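Local coordinates for protein putative epimerase (Burkholderia cenocepacia, PDB 4LW8) that is a putative sugar-nucleotide epimerase of the NAD(P)-dependent epimerase/dehydratase family, probably acting in the biosynthesis of the lipopolysaccharide O-antigen, at residues K258-M263 with E310-M315; N187-G192 with Y197-L202; T231-K236 with G301-T306. One frame throughout, in Å; residues are numbered along the deposited sequence.

Interaction 1 (K258-M263 with E310-M315)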
loop_
_atom_site.group_PDB
_atom_site.type_symbol
_atom_site.label_atom_id
_atom_site.label_comp_id
_atom_site.label_asym_id
_atom_site.label_seq_id
_atom_site.Cartn_x
_atom_site.Cartn_y
_atom_site.Cartn_z
ATOM N N LYS A 258 -16.491 -28.649 6.910
ATOM C CA LYS A 258 -17.339 -29.787 7.245
ATOM C C LYS A 258 -18.693 -29.698 6.534
ATOM O O LYS A 258 -19.199 -30.702 6.034
ATOM C CB LYS A 258 -17.546 -29.871 8.764
ATOM C CG LYS A 258 -18.256 -31.132 9.241
ATOM C CD LYS A 258 -18.577 -31.079 10.737
ATOM C CE LYS A 258 -19.337 -32.329 11.189
ATOM N NZ LYS A 258 -19.820 -32.237 12.601
ATOM N N GLU A 259 -19.273 -28.502 6.497
ATOM C CA GLU A 259 -20.534 -28.290 5.786
ATOM C C GLU A 259 -20.360 -28.494 4.283
ATOM O O GLU A 259 -21.225 -29.074 3.623
ATOM C CB GLU A 259 -21.084 -26.879 6.036
ATOM C CG GLU A 259 -21.486 -26.555 7.484
ATOM C CD GLU A 259 -21.836 -25.076 7.655
ATOM O OE1 GLU A 259 -22.965 -24.676 7.290
ATOM O OE2 GLU A 259 -20.976 -24.307 8.136
ATOM N N VAL A 260 -19.234 -28.027 3.751
ATOM C CA VAL A 260 -18.967 -28.147 2.324
ATOM C C VAL A 260 -18.766 -29.618 1.966
ATOM O O VAL A 260 -19.351 -30.117 0.996
ATOM C CB VAL A 260 -17.735 -27.316 1.902
ATOM C CG1 VAL A 260 -17.418 -27.546 0.430
ATOM C CG2 VAL A 260 -17.997 -25.834 2.144
ATOM N N LEU A 261 -17.963 -30.316 2.770
ATOM C CA LEU A 261 -17.770 -31.749 2.584
ATOM C C LEU A 261 -19.107 -32.488 2.619
ATOM O O LEU A 261 -19.356 -33.359 1.794
ATOM C CB LEU A 261 -16.826 -32.320 3.656
ATOM C CG LEU A 261 -15.358 -31.903 3.519
ATOM C CD1 LEU A 261 -14.557 -32.226 4.793
ATOM C CD2 LEU A 261 -14.757 -32.576 2.289
ATOM N N ALA A 262 -19.973 -32.127 3.561
ATOM C CA ALA A 262 -21.262 -32.803 3.682
ATOM C C ALA A 262 -22.117 -32.602 2.425
ATOM O O ALA A 262 -22.809 -33.525 1.989
ATOM C CB ALA A 262 -21.998 -32.322 4.914
ATOM N N MET A 263 -22.053 -31.404 1.840
ATOM C CA MET A 263 -22.779 -31.099 0.602
ATOM C C MET A 263 -22.296 -31.949 -0.564
ATOM O O MET A 263 -23.090 -32.430 -1.382
ATOM C CB MET A 263 -22.636 -29.620 0.233
ATOM C CG MET A 263 -23.453 -28.659 1.082
ATOM S SD MET A 263 -23.112 -26.927 0.658
ATOM C CE MET A 263 -24.077 -26.114 1.917
ATOM N N GLU A 310 -25.962 -25.672 -4.944
ATOM C CA GLU A 310 -26.206 -25.559 -6.385
ATOM C C GLU A 310 -24.889 -25.249 -7.132
ATOM O O GLU A 310 -24.565 -25.869 -8.139
ATOM C CB GLU A 310 -27.231 -24.466 -6.672
ATOM C CG GLU A 310 -27.571 -24.310 -8.144
ATOM C CD GLU A 310 -28.663 -23.275 -8.392
ATOM O OE1 GLU A 310 -29.562 -23.126 -7.531
ATOM O OE2 GLU A 310 -28.622 -22.617 -9.458
ATOM N N THR A 311 -24.128 -24.292 -6.617
ATOM C CA THR A 311 -22.815 -23.972 -7.169
ATOM C C THR A 311 -21.924 -25.211 -7.243
ATOM O O THR A 311 -21.283 -25.474 -8.262
ATOM C CB THR A 311 -22.097 -22.908 -6.318
ATOM O OG1 THR A 311 -22.909 -21.732 -6.221
ATOM C CG2 THR A 311 -20.721 -22.562 -6.913
ATOM N N LEU A 312 -21.887 -25.973 -6.155
ATOM C CA LEU A 312 -21.017 -27.135 -6.088
ATOM C C LEU A 312 -21.488 -28.231 -7.051
ATOM O O LEU A 312 -20.668 -28.908 -7.665
ATOM C CB LEU A 312 -20.943 -27.664 -4.653
ATOM C CG LEU A 312 -20.194 -26.784 -3.640
ATOM C CD1 LEU A 312 -20.435 -27.252 -2.206
ATOM C CD2 LEU A 312 -18.705 -26.761 -3.951
ATOM N N ARG A 313 -22.799 -28.399 -7.190
ATOM C CA ARG A 313 -23.328 -29.423 -8.092
ATOM C C ARG A 313 -22.993 -29.045 -9.529
ATOM O O ARG A 313 -22.614 -29.889 -10.342
ATOM C CB ARG A 313 -24.841 -29.588 -7.929
ATOM C CG ARG A 313 -25.392 -30.797 -8.686
ATOM C CD ARG A 313 -26.884 -30.997 -8.470
ATOM N NE ARG A 313 -27.211 -31.425 -7.109
ATOM C CZ ARG A 313 -27.135 -32.683 -6.673
ATOM N NH1 ARG A 313 -26.727 -33.650 -7.487
ATOM N NH2 ARG A 313 -27.466 -32.973 -5.421
ATOM N N TRP A 314 -23.140 -27.758 -9.817
ATOM C CA TRP A 314 -22.776 -27.178 -11.097
ATOM C C TRP A 314 -21.336 -27.550 -11.456
ATOM O O TRP A 314 -21.068 -28.029 -12.558
ATOM C CB TRP A 314 -22.959 -25.664 -11.025
ATOM C CG TRP A 314 -22.497 -24.866 -12.209
ATOM C CD1 TRP A 314 -22.772 -25.103 -13.528
ATOM C CD2 TRP A 314 -21.745 -23.649 -12.170
ATOM N NE1 TRP A 314 -22.207 -24.123 -14.313
ATOM C CE2 TRP A 314 -21.577 -23.217 -13.505
ATOM C CE3 TRP A 314 -21.187 -22.887 -11.138
ATOM C CZ2 TRP A 314 -20.867 -22.060 -13.831
ATOM C CZ3 TRP A 314 -20.489 -21.732 -11.464
ATOM C CH2 TRP A 314 -20.330 -21.334 -12.796
ATOM N N MET A 315 -20.425 -27.368 -10.499
ATOM C CA MET A 315 -19.000 -27.658 -10.702
ATOM C C MET A 315 -18.717 -29.167 -10.835
ATOM O O MET A 315 -17.922 -29.583 -11.684
ATOM C CB MET A 315 -18.176 -27.054 -9.551
ATOM C CG MET A 315 -18.260 -25.512 -9.486
ATOM S SD MET A 315 -17.632 -24.797 -7.947
ATOM C CE MET A 315 -15.904 -25.268 -7.997
#

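Interaction 2 (N187-G192 with Y197-L202)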
loop_
_atom_site.group_PDB
_atom_site.type_symbol
_atom_site.label_atom_id
_atom_site.label_comp_id
_atom_site.label_asym_id
_atom_site.label_seq_id
_atom_site.Cartn_x
_atom_site.Cartn_y
_atom_site.Cartn_z
ATOM N N ASN A 187 -14.454 -14.804 -0.867
ATOM C CA ASN A 187 -14.163 -16.013 -1.649
ATOM C C ASN A 187 -15.269 -16.352 -2.621
ATOM O O ASN A 187 -16.447 -16.348 -2.260
ATOM C CB ASN A 187 -13.938 -17.227 -0.735
ATOM C CG ASN A 187 -13.016 -16.906 0.420
ATOM O OD1 ASN A 187 -11.799 -16.935 0.268
ATOM N ND2 ASN A 187 -13.591 -16.555 1.572
ATOM N N TYR A 188 -14.895 -16.687 -3.849
ATOM C CA TYR A 188 -15.896 -17.133 -4.798
ATOM C C TYR A 188 -15.308 -18.151 -5.749
ATOM O O TYR A 188 -14.084 -18.236 -5.930
ATOM C CB TYR A 188 -16.501 -15.948 -5.563
ATOM C CG TYR A 188 -15.547 -15.172 -6.461
ATOM C CD1 TYR A 188 -15.415 -15.496 -7.811
ATOM C CD2 TYR A 188 -14.806 -14.096 -5.969
ATOM C CE1 TYR A 188 -14.565 -14.778 -8.647
ATOM C CE2 TYR A 188 -13.954 -13.375 -6.794
ATOM C CZ TYR A 188 -13.840 -13.719 -8.136
ATOM O OH TYR A 188 -13.004 -12.999 -8.960
ATOM N N THR A 189 -16.186 -18.940 -6.342
ATOM C CA THR A 189 -15.738 -20.067 -7.130
ATOM C C THR A 189 -16.789 -20.413 -8.173
ATOM O O THR A 189 -17.834 -19.765 -8.252
ATOM C CB THR A 189 -15.437 -21.293 -6.240
ATOM O OG1 THR A 189 -14.710 -22.265 -7.000
ATOM C CG2 THR A 189 -16.735 -21.928 -5.717
ATOM N N GLY A 190 -16.497 -21.414 -8.995
ATOM C CA GLY A 190 -17.416 -21.799 -10.047
ATOM C C GLY A 190 -16.674 -22.577 -11.107
ATOM O O GLY A 190 -15.471 -22.814 -10.965
ATOM N N VAL A 191 -17.379 -22.969 -12.164
ATOM C CA VAL A 191 -16.778 -23.756 -13.237
ATOM C C VAL A 191 -15.668 -22.969 -13.934
ATOM O O VAL A 191 -15.886 -21.836 -14.375
ATOM C CB VAL A 191 -17.846 -24.195 -14.272
ATOM C CG1 VAL A 191 -17.201 -24.789 -15.536
ATOM C CG2 VAL A 191 -18.811 -25.185 -13.641
ATOM N N GLY A 192 -14.480 -23.572 -14.013
ATOM C CA GLY A 192 -13.340 -22.957 -14.673
ATOM C C GLY A 192 -12.243 -22.439 -13.741
ATOM O O GLY A 192 -11.152 -22.097 -14.193
ATOM N N TYR A 197 -7.253 -23.424 -5.935
ATOM C CA TYR A 197 -8.193 -22.958 -4.931
ATOM C C TYR A 197 -8.861 -24.145 -4.231
ATOM O O TYR A 197 -8.971 -25.240 -4.795
ATOM C CB TYR A 197 -9.236 -22.035 -5.566
ATOM C CG TYR A 197 -8.675 -20.700 -6.025
ATOM C CD1 TYR A 197 -8.061 -20.572 -7.269
ATOM C CD2 TYR A 197 -8.786 -19.566 -5.231
ATOM C CE1 TYR A 197 -7.557 -19.357 -7.703
ATOM C CE2 TYR A 197 -8.287 -18.339 -5.661
ATOM C CZ TYR A 197 -7.677 -18.249 -6.902
ATOM O OH TYR A 197 -7.182 -17.047 -7.342
ATOM N N LEU A 198 -9.305 -23.921 -3.000
ATOM C CA LEU A 198 -9.791 -25.002 -2.148
ATOM C C LEU A 198 -11.047 -25.727 -2.676
ATOM O O LEU A 198 -11.053 -26.950 -2.816
ATOM C CB LEU A 198 -10.066 -24.457 -0.746
ATOM C CG LEU A 198 -10.472 -25.540 0.249
ATOM C CD1 LEU A 198 -9.399 -26.607 0.306
ATOM C CD2 LEU A 198 -10.703 -24.935 1.619
ATOM N N LEU A 199 -12.111 -24.994 -2.965
ATOM C CA LEU A 199 -13.350 -25.645 -3.407
ATOM C C LEU A 199 -13.185 -26.419 -4.736
ATOM O O LEU A 199 -13.671 -27.552 -4.842
ATOM C CB LEU A 199 -14.501 -24.622 -3.489
ATOM C CG LEU A 199 -15.421 -24.586 -2.246
ATOM C CD1 LEU A 199 -14.635 -24.471 -0.950
ATOM C CD2 LEU A 199 -16.452 -23.465 -2.323
ATOM N N PRO A 200 -12.496 -25.836 -5.744
ATOM C CA PRO A 200 -12.229 -26.666 -6.930
ATOM C C PRO A 200 -11.398 -27.926 -6.632
ATOM O O PRO A 200 -11.595 -28.963 -7.276
ATOM C CB PRO A 200 -11.471 -25.710 -7.859
ATOM C CG PRO A 200 -12.040 -24.350 -7.497
ATOM C CD PRO A 200 -12.202 -24.409 -5.999
ATOM N N LYS A 201 -10.500 -27.846 -5.658
ATOM C CA LYS A 201 -9.729 -29.019 -5.242
ATOM C C LYS A 201 -10.662 -30.101 -4.689
ATOM O O LYS A 201 -10.582 -31.268 -5.086
ATOM C CB LYS A 201 -8.681 -28.614 -4.200
ATOM C CG LYS A 201 -7.716 -29.720 -3.750
ATOM C CD LYS A 201 -6.972 -29.296 -2.469
ATOM C CE LYS A 201 -6.094 -30.415 -1.908
ATOM N NZ LYS A 201 -5.495 -30.074 -0.571
ATOM N N LEU A 202 -11.572 -29.696 -3.802
ATOM C CA LEU A 202 -12.575 -30.595 -3.232
ATOM C C LEU A 202 -13.459 -31.184 -4.329
ATOM O O LEU A 202 -13.688 -32.396 -4.367
ATOM C CB LEU A 202 -13.443 -29.860 -2.211
ATOM C CG LEU A 202 -13.028 -29.851 -0.737
ATOM C CD1 LEU A 202 -11.545 -29.628 -0.589
ATOM C CD2 LEU A 202 -13.789 -28.761 -0.006
#

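Interaction 3 (T231-K236 with G301-T306)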
loop_
_atom_site.group_PDB
_atom_site.type_symbol
_atom_site.label_atom_id
_atom_site.label_comp_id
_atom_site.label_asym_id
_atom_site.label_seq_id
_atom_site.Cartn_x
_atom_site.Cartn_y
_atom_site.Cartn_z
ATOM N N THR A 231 -20.204 -11.538 -10.514
ATOM C CA THR A 231 -20.139 -10.718 -11.712
ATOM C C THR A 231 -21.473 -9.989 -11.952
ATOM O O THR A 231 -21.479 -8.891 -12.510
ATOM C CB THR A 231 -19.701 -11.560 -12.929
ATOM O OG1 THR A 231 -20.561 -12.693 -13.075
ATOM C CG2 THR A 231 -18.253 -12.054 -12.719
ATOM N N ALA A 232 -22.595 -10.579 -11.533
ATOM C CA ALA A 232 -23.878 -9.868 -11.607
ATOM C C ALA A 232 -23.829 -8.606 -10.733
ATOM O O ALA A 232 -24.332 -7.560 -11.122
ATOM C CB ALA A 232 -25.039 -10.771 -11.189
ATOM N N ALA A 233 -23.217 -8.716 -9.558
ATOM C CA ALA A 233 -23.014 -7.569 -8.671
ATOM C C ALA A 233 -22.076 -6.529 -9.291
ATOM O O ALA A 233 -22.322 -5.331 -9.202
ATOM C CB ALA A 233 -22.454 -8.042 -7.324
ATOM N N TYR A 234 -20.999 -7.000 -9.913
ATOM C CA TYR A 234 -20.066 -6.129 -10.611
ATOM C C TYR A 234 -20.806 -5.302 -11.680
ATOM O O TYR A 234 -20.607 -4.089 -11.795
ATOM C CB TYR A 234 -18.943 -6.944 -11.266
ATOM C CG TYR A 234 -17.845 -7.453 -10.324
ATOM C CD1 TYR A 234 -17.967 -7.333 -8.941
ATOM C CD2 TYR A 234 -16.681 -8.036 -10.832
ATOM C CE1 TYR A 234 -16.967 -7.790 -8.083
ATOM C CE2 TYR A 234 -15.671 -8.498 -9.982
ATOM C CZ TYR A 234 -15.827 -8.370 -8.597
ATOM O OH TYR A 234 -14.844 -8.829 -7.733
ATOM N N LEU A 235 -21.683 -5.953 -12.435
ATOM C CA LEU A 235 -22.447 -5.253 -13.460
ATOM C C LEU A 235 -23.344 -4.182 -12.837
ATOM O O LEU A 235 -23.441 -3.070 -13.356
ATOM C CB LEU A 235 -23.285 -6.231 -14.286
ATOM C CG LEU A 235 -24.231 -5.561 -15.289
ATOM C CD1 LEU A 235 -23.468 -4.768 -16.345
ATOM C CD2 LEU A 235 -25.171 -6.578 -15.938
ATOM N N LYS A 236 -23.987 -4.513 -11.720
ATOM C CA LYS A 236 -24.840 -3.553 -11.022
ATOM C C LYS A 236 -24.034 -2.347 -10.547
ATOM O O LYS A 236 -24.511 -1.214 -10.594
ATOM C CB LYS A 236 -25.554 -4.222 -9.838
ATOM C CG LYS A 236 -26.746 -5.068 -10.252
ATOM C CD LYS A 236 -27.874 -4.165 -10.759
ATOM C CE LYS A 236 -29.143 -4.936 -11.099
ATOM N NZ LYS A 236 -28.974 -5.743 -12.335
ATOM N N GLY A 301 -29.753 -2.484 -4.651
ATOM C CA GLY A 301 -30.956 -3.252 -4.338
ATOM C C GLY A 301 -30.637 -4.722 -4.121
ATOM O O GLY A 301 -29.471 -5.129 -4.151
ATOM N N GLU A 302 -31.675 -5.521 -3.915
ATOM C CA GLU A 302 -31.519 -6.944 -3.630
ATOM C C GLU A 302 -30.975 -7.711 -4.826
ATOM O O GLU A 302 -31.308 -7.412 -5.967
ATOM C CB GLU A 302 -32.857 -7.553 -3.198
ATOM C CG GLU A 302 -33.429 -6.985 -1.907
ATOM C CD GLU A 302 -32.727 -7.509 -0.666
ATOM O OE1 GLU A 302 -31.913 -8.452 -0.787
ATOM O OE2 GLU A 302 -32.994 -6.977 0.433
ATOM N N LEU A 303 -30.141 -8.710 -4.565
ATOM C CA LEU A 303 -29.653 -9.556 -5.638
ATOM C C LEU A 303 -29.820 -10.993 -5.175
ATOM O O LEU A 303 -29.503 -11.315 -4.035
ATOM C CB LEU A 303 -28.190 -9.247 -5.966
ATOM C CG LEU A 303 -27.975 -7.913 -6.697
ATOM C CD1 LEU A 303 -26.512 -7.513 -6.731
ATOM C CD2 LEU A 303 -28.563 -7.958 -8.103
ATOM N N PRO A 304 -30.287 -11.868 -6.076
ATOM C CA PRO A 304 -30.471 -13.284 -5.754
ATOM C C PRO A 304 -29.137 -13.909 -5.390
ATOM O O PRO A 304 -28.130 -13.588 -6.015
ATOM C CB PRO A 304 -31.063 -13.872 -7.042
ATOM C CG PRO A 304 -30.649 -12.926 -8.119
ATOM C CD PRO A 304 -30.654 -11.569 -7.473
ATOM N N VAL A 305 -29.139 -14.775 -4.382
ATOM C CA VAL A 305 -27.949 -15.524 -3.994
ATOM C C VAL A 305 -28.090 -17.000 -4.307
ATOM O O VAL A 305 -28.940 -17.683 -3.750
ATOM C CB VAL A 305 -27.637 -15.382 -2.489
ATOM C CG1 VAL A 305 -26.416 -16.248 -2.103
ATOM C CG2 VAL A 305 -27.407 -13.922 -2.129
ATOM N N THR A 306 -27.252 -17.479 -5.217
ATOM C CA THR A 306 -27.274 -18.880 -5.608
ATOM C C THR A 306 -26.776 -19.693 -4.417
ATOM O O THR A 306 -25.713 -19.397 -3.869
ATOM C CB THR A 306 -26.357 -19.122 -6.826
ATOM O OG1 THR A 306 -26.700 -18.201 -7.869
ATOM C CG2 THR A 306 -26.451 -20.559 -7.337
#

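Interaction 1 (K258-M263 with E310-M315)
Leu312 reaches from the helix 308-321 toward the helix 257-268 and meets Met263 and Val260 with a single methyl group. Its CB leaves the backbone in the direction of the facing helix but stays well short of it, and Leu312 CG is still about 5.0 Å from Val260 CG1. The next step makes the contact. Because CD1 lies anti to CA (chi2 168°), the leucine is stretched to its full length and this branch becomes the tip. There Leu312 CD1 sits 3.9 Å from Met263 SD and 4.0 Å from Met263 CB, with Val260 CG1 at a similar 4.0 Å. The methyl thus rests in the angle between the valine branch and the methionine, and the leucine runs at about a right angle to both side chains. CD2, the other branch, turns off from this line and remains beyond contact distance of both. In extended short-chain dehydrogenases, the family architecture to which the epimerase sequence belongs, a nucleotide-binding Rossmann domain is followed by a smaller, largely C-terminal part that usually shapes the sugar site, and these two helices probably belong to that part. Successive turns of the helix 257-268 continue the apolar surface, since Leu264 and Ile267 also touch Leu312. Val203 of the helix 198-207 covers Leu312 as well, while Leu202 of that helix packs on Val260 and Tyr255 touches both Val260 and Met263.

Interaction 2 (N187-G192 with Y197-L202)
Thr189, at the end of a strand and with a nearly fully extended backbone, faces Leu199 in the first turn of a helix, their CA atoms 7.1 Å apart. A short loop brings the chain back beside the strand end, and Tyr197 takes the N-cap position before the helix starts. Thr189 carries the strand's half of the contact and divides it between its two branches. Its hydroxyl is anti to the backbone N (chi1 -167°), which sends OG1 alongside the ring of Pro200, 3.4 Å from both Pro200 CG and Pro200 CD; threonine and proline slide past one another in opposite directions. The same torsion wedges the methyl between the backbone N and the carbonyl carbon. From there Thr189 CG2 meets Leu199 CD2 at 3.7 Å and, a little farther off, Leu199 CB at 4.1 Å, the two side chains crossing at about a right angle. Beyond the threonine the backbone swings at Gly190 into a conformation (phi 160°) that glycine adopts readily. This is a strand-loop-helix connection at the C-terminal end of an inner strand of the sheet: Thr189 pairs through its backbone with Ser225 and Val227, and Phe224 of the neighbouring strand 221-226 touches Leu199. Met315 of the helix 308-321 packs on both Thr189 and Pro200. The polar need of the buried hydroxyl is met within the loop, where Gln193 OE1 is hydrogen-bonded to Thr189 OG1 and the other end of the same amide, NE2, binds Tyr188 O. Across the contact itself the touches are van der Waals packing, and the hydroxyl at that surface finds its hydrogen bond in the glutamine of the intervening loop, which very likely also fixes its rotation.

Interaction 3 (T231-K236 with G301-T306)
Leu303 projects at the helix carrying Ala233 and Lys236 because its CG is anti to the carbonyl carbon (chi1 -72°) and its CD1 continues the extended line anti to CA (chi2 168°). In Lys236 a first torsion of the same sense (chi1 -78°) sets CG beside the leucine, and bends at chi2 and chi4 curl the rest of the chain, so that CG makes the closest touch while the curled end stays nearby. The two leucine methyls share the work. CD1 of Leu303 comes down on the helix backbone itself, 4.0 Å from Ala233 CA and 4.1 Å from Ala233 CB, an approach made possible by the small size of the alanine. CD2 of Leu303 lies 4.0 Å from Lys236 CG, and there the two side chains cross obliquely. Ala233 and Lys236, three residues apart, stand about one turn from each other, and the forked end of the leucine spans them. The CA atoms of Ala233 and Leu303 are 7.6 Å apart, close enough for one side chain to bridge a helix and an extended loop. Contact here is purely apolar, with the lysine contributing aliphatic carbon; its NZ forms a long, weak ion pair with Glu239 one turn on. Arg293 adds a further wall against Leu303. A polar tie between the same two elements lies farther along, where Thr306 N donates to Asp229 OD2 near the start of the helix. The helix 227-240 is one of those flanking the Rossmann sheet: Tyr234 lies against the strands 130-134 and 180-189, Thr231 and Ala232 meet the helix 29-40, and the loop 301-306, between the helices 294-300 and 308-321, packs along it.

From the N terminus, interaction 2 closes first: a short loop turns the end of the strand 180-189 into the helix 198-207, before either of the others has opened. Interaction 3 then opens at 231-236 and interaction 1 at 258-263; interaction 3 closes at 301-306 and interaction 1 at 310-315, so these two long loops cross and neither nests in the other. Interaction 3 ties the chain's late segment back to a Rossmann helix, and interaction 1 joins two late helices. The helix 308-321 links them all: Thr311 OG1 packs 3.9 Å from Thr306 CG2, while Trp314 and Met315 press on Gly190.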